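Local coordinates for MutT/nudix family protein (PDB 2FML), which is of unknown function but pairs a Nudix domain with an NrtR-type winged helix, consistent with a DNA-binding regulator that senses a nucleotide-like ligand, at residues P205-I217 with P261-K268. Residues are numbered along the deposited sequence; the frame is centred on the assembly and turned at random.
Sequences PQVLQVLGKDFTI and PSKIYQLK
Phe215 and Tyr265 meet backbone to backbone as a single antiparallel, hydrogen-bonded bridge. Tyr265 N donates to Phe215 O at 2.8 Å with an N-H...O angle of 152°; the return bond, Phe215 N to Tyr265 O, is bent to 127° and weak. CA-H...O contacts flank the bridge: Asp214 CA lies 3.2 Å from Tyr265 O, and Thr216 CA lies 3.3 Å from Lys263 O. Phe215 CG sits between the backbone N and the carbonyl carbon (chi1 46°), which turns the ring under Tyr265 O, 3.1 Å above the plane and over its centre. The opposite face takes Leu208 CB toward its rim, and Phe248 meets the ring edge-to-face. This is the inner, close-packed side. Leu267 extends it, its CG 4.0 Å from Phe215 CZ, while its two methyls lie against 205-209, CD2 by Pro205 O and Leu208 CB, CD1 by Gln209 CG. In winged-helix terms, the residues just ahead of helix 217-228, which Thr216 N-caps, pair with the extended return from the probable wing, of which 254-260 are not modelled. Beyond the bridge, Ile217 CD1 approaches Tyr265 CE1 obliquely at 3.8 Å, and both side chains also rest on Lys241 of helix 237-244. The outer side is looser: the Lys263 side chain leads away, and Ser262 offers little more than OG near the Thr216 methyl.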
loop_
_atom_site.group_PDB
_atom_site.type_symbol
_atom_site.label_atom_id
_atom_site.label_comp_id
_atom_site.label_asym_id
_atom_site.label_seq_id
_atom_site.Cartn_x
_atom_site.Cartn_y
_atom_site.Cartn_z
ATOM N N PRO A 205 -4.362 10.901 -13.455
ATOM C CA PRO A 205 -5.822 11.101 -13.367
ATOM C C PRO A 205 -6.673 9.838 -13.595
ATOM O O PRO A 205 -7.694 9.903 -14.299
ATOM C CB PRO A 205 -6.092 12.184 -14.447
ATOM C CG PRO A 205 -4.774 12.450 -15.137
ATOM C CD PRO A 205 -3.844 11.347 -14.772
ATOM N N GLN A 206 -6.284 8.721 -12.974
ATOM C CA GLN A 206 -7.068 7.492 -13.096
ATOM C C GLN A 206 -8.536 7.732 -12.741
ATOM O O GLN A 206 -9.424 7.185 -13.386
ATOM C CB GLN A 206 -6.507 6.362 -12.234
ATOM C CG GLN A 206 -5.664 5.258 -12.924
ATOM C CD GLN A 206 -5.405 4.049 -11.928
ATOM O OE1 GLN A 206 -4.567 3.150 -12.172
ATOM N NE2 GLN A 206 -6.133 4.052 -10.819
ATOM N N VAL A 207 -8.779 8.568 -11.737
ATOM C CA VAL A 207 -10.153 8.876 -11.268
ATOM C C VAL A 207 -11.161 9.247 -12.366
ATOM O O VAL A 207 -12.366 8.956 -12.229
ATOM C CB VAL A 207 -10.188 9.970 -10.154
ATOM C CG1 VAL A 207 -9.832 11.374 -10.742
ATOM C CG2 VAL A 207 -11.579 9.982 -9.443
ATOM N N LEU A 208 -10.666 9.849 -13.459
ATOM C CA LEU A 208 -11.517 10.177 -14.635
ATOM C C LEU A 208 -12.146 8.930 -15.284
ATOM O O LEU A 208 -12.926 9.050 -16.223
ATOM C CB LEU A 208 -10.725 10.992 -15.680
ATOM C CG LEU A 208 -10.114 12.290 -15.167
ATOM C CD1 LEU A 208 -9.403 12.977 -16.273
ATOM C CD2 LEU A 208 -11.199 13.202 -14.585
ATOM N N GLN A 209 -11.770 7.734 -14.802
ATOM C CA GLN A 209 -12.452 6.470 -15.138
ATOM C C GLN A 209 -13.946 6.499 -14.799
ATOM O O GLN A 209 -14.744 5.948 -15.544
ATOM C CB GLN A 209 -11.812 5.296 -14.421
ATOM C CG GLN A 209 -10.631 4.669 -15.108
ATOM C CD GLN A 209 -10.073 3.488 -14.297
ATOM O OE1 GLN A 209 -10.714 3.006 -13.380
ATOM N NE2 GLN A 209 -8.885 3.047 -14.632
ATOM N N VAL A 210 -14.319 7.146 -13.690
ATOM C CA VAL A 210 -15.740 7.296 -13.316
ATOM C C VAL A 210 -16.626 7.973 -14.417
ATOM O O VAL A 210 -17.868 7.934 -14.350
ATOM C CB VAL A 210 -15.957 8.075 -11.964
ATOM C CG1 VAL A 210 -15.157 7.462 -10.809
ATOM C CG2 VAL A 210 -15.668 9.490 -12.127
ATOM N N LEU A 211 -15.958 8.587 -15.393
ATOM C CA LEU A 211 -16.611 9.296 -16.478
ATOM C C LEU A 211 -16.913 8.385 -17.663
ATOM O O LEU A 211 -17.626 8.786 -18.563
ATOM C CB LEU A 211 -15.759 10.501 -16.911
ATOM C CG LEU A 211 -15.840 11.797 -16.115
ATOM C CD1 LEU A 211 -14.907 12.837 -16.752
ATOM C CD2 LEU A 211 -17.294 12.360 -16.032
ATOM N N GLY A 212 -16.356 7.174 -17.663
ATOM C CA GLY A 212 -16.792 6.122 -18.566
ATOM C C GLY A 212 -16.215 6.100 -19.976
ATOM O O GLY A 212 -16.955 5.960 -20.974
ATOM N N LYS A 213 -14.897 6.221 -20.069
ATOM C CA LYS A 213 -14.174 5.939 -21.337
ATOM C C LYS A 213 -14.112 7.081 -22.352
ATOM O O LYS A 213 -13.205 7.094 -23.182
ATOM C CB LYS A 213 -14.607 4.603 -22.005
ATOM C CG LYS A 213 -13.931 3.312 -21.454
ATOM C CD LYS A 213 -14.368 2.933 -20.025
ATOM C CE LYS A 213 -13.318 3.313 -18.984
ATOM N NZ LYS A 213 -13.939 3.522 -17.621
ATOM N N ASP A 214 -15.043 8.032 -22.300
ATOM C CA ASP A 214 -14.764 9.324 -22.920
ATOM C C ASP A 214 -15.302 10.547 -22.153
ATOM O O ASP A 214 -16.242 10.433 -21.356
ATOM C CB ASP A 214 -15.063 9.334 -24.439
ATOM C CG ASP A 214 -16.525 9.579 -24.774
ATOM O OD1 ASP A 214 -17.105 8.727 -25.478
ATOM O OD2 ASP A 214 -17.082 10.630 -24.368
ATOM N N PHE A 215 -14.691 11.710 -22.404
ATOM C CA PHE A 215 -14.980 12.924 -21.636
ATOM C C PHE A 215 -14.483 14.243 -22.238
ATOM O O PHE A 215 -13.397 14.304 -22.801
ATOM C CB PHE A 215 -14.414 12.788 -20.219
ATOM C CG PHE A 215 -13.006 12.248 -20.158
ATOM C CD1 PHE A 215 -11.916 13.103 -20.165
ATOM C CD2 PHE A 215 -12.769 10.876 -20.025
ATOM C CE1 PHE A 215 -10.607 12.597 -20.076
ATOM C CE2 PHE A 215 -11.455 10.360 -19.939
ATOM C CZ PHE A 215 -10.385 11.225 -19.963
ATOM N N THR A 216 -15.286 15.295 -22.074
ATOM C CA THR A 216 -14.830 16.667 -22.276
ATOM C C THR A 216 -13.942 17.216 -21.127
ATOM O O THR A 216 -13.912 16.680 -19.973
ATOM C CB THR A 216 -16.023 17.657 -22.501
ATOM O OG1 THR A 216 -16.866 17.656 -21.347
ATOM C CG2 THR A 216 -16.845 17.276 -23.711
ATOM N N ILE A 217 -13.222 18.295 -21.436
ATOM C CA ILE A 217 -12.512 19.056 -20.408
ATOM C C ILE A 217 -13.468 19.588 -19.291
ATOM O O ILE A 217 -13.112 19.553 -18.124
ATOM C CB ILE A 217 -11.587 20.153 -21.015
ATOM C CG1 ILE A 217 -10.591 19.540 -22.018
ATOM C CG2 ILE A 217 -10.810 20.857 -19.910
ATOM C CD1 ILE A 217 -9.746 18.345 -21.474
ATOM N N PRO A 261 -18.295 23.155 -30.399
ATOM C CA PRO A 261 -18.399 21.731 -30.760
ATOM C C PRO A 261 -17.180 20.955 -30.190
ATOM O O PRO A 261 -16.300 20.490 -30.967
ATOM C CB PRO A 261 -18.390 21.728 -32.337
ATOM C CG PRO A 261 -18.485 23.356 -32.702
ATOM C CD PRO A 261 -18.857 24.056 -31.438
ATOM N N SER A 262 -17.169 20.784 -28.837
ATOM C CA SER A 262 -15.918 20.503 -28.093
ATOM C C SER A 262 -15.427 19.043 -27.983
ATOM O O SER A 262 -16.213 18.088 -28.166
ATOM C CB SER A 262 -15.981 21.132 -26.696
ATOM O OG SER A 262 -16.939 20.431 -25.901
ATOM N N LYS A 263 -14.115 18.897 -27.636
ATOM C CA LYS A 263 -13.427 17.597 -27.739
ATOM C C LYS A 263 -13.696 16.564 -26.625
ATOM O O LYS A 263 -13.848 16.880 -25.420
ATOM C CB LYS A 263 -11.914 17.753 -27.993
ATOM C CG LYS A 263 -11.498 17.455 -29.447
ATOM C CD LYS A 263 -11.261 18.757 -30.258
ATOM C CE LYS A 263 -11.379 18.564 -31.780
ATOM N NZ LYS A 263 -10.438 19.996 -32.464
ATOM N N ILE A 264 -13.731 15.322 -27.108
ATOM C CA ILE A 264 -13.853 14.091 -26.353
ATOM C C ILE A 264 -12.434 13.513 -26.203
ATOM O O ILE A 264 -11.675 13.451 -27.184
ATOM C CB ILE A 264 -14.729 13.086 -27.167
ATOM C CG1 ILE A 264 -16.181 13.569 -27.273
ATOM C CG2 ILE A 264 -14.691 11.709 -26.563
ATOM C CD1 ILE A 264 -16.986 12.915 -28.435
ATOM N N TYR A 265 -12.089 13.095 -24.981
ATOM C CA TYR A 265 -10.824 12.400 -24.663
ATOM C C TYR A 265 -11.069 11.110 -23.858
ATOM O O TYR A 265 -12.049 10.997 -23.112
ATOM C CB TYR A 265 -9.885 13.295 -23.832
ATOM C CG TYR A 265 -9.556 14.635 -24.433
ATOM C CD1 TYR A 265 -10.466 15.698 -24.362
ATOM C CD2 TYR A 265 -8.329 14.860 -25.069
ATOM C CE1 TYR A 265 -10.176 16.954 -24.930
ATOM C CE2 TYR A 265 -8.024 16.121 -25.625
ATOM C CZ TYR A 265 -8.955 17.157 -25.547
ATOM O OH TYR A 265 -8.678 18.395 -26.081
ATOM N N GLN A 266 -10.165 10.149 -24.005
ATOM C CA GLN A 266 -10.051 9.037 -23.066
ATOM C C GLN A 266 -8.676 9.109 -22.465
ATOM O O GLN A 266 -7.814 9.801 -22.991
ATOM C CB GLN A 266 -10.262 7.682 -23.742
ATOM C CG GLN A 266 -9.144 7.200 -24.669
ATOM C CD GLN A 266 -9.587 6.109 -25.644
ATOM O OE1 GLN A 266 -8.807 5.667 -26.483
ATOM N NE2 GLN A 266 -10.837 5.674 -25.534
ATOM N N LEU A 267 -8.488 8.404 -21.351
ATOM C CA LEU A 267 -7.183 8.237 -20.740
ATOM C C LEU A 267 -6.386 7.323 -21.648
ATOM O O LEU A 267 -6.978 6.441 -22.283
ATOM C CB LEU A 267 -7.334 7.577 -19.369
ATOM C CG LEU A 267 -8.204 8.305 -18.346
ATOM C CD1 LEU A 267 -8.745 7.264 -17.367
ATOM C CD2 LEU A 267 -7.394 9.361 -17.628
ATOM N N LYS A 268 -5.065 7.544 -21.716
ATOM C CA LYS A 268 -4.131 6.706 -22.511
ATOM C C LYS A 268 -3.133 5.886 -21.578
ATOM O O LYS A 268 -3.940 5.266 -20.554
#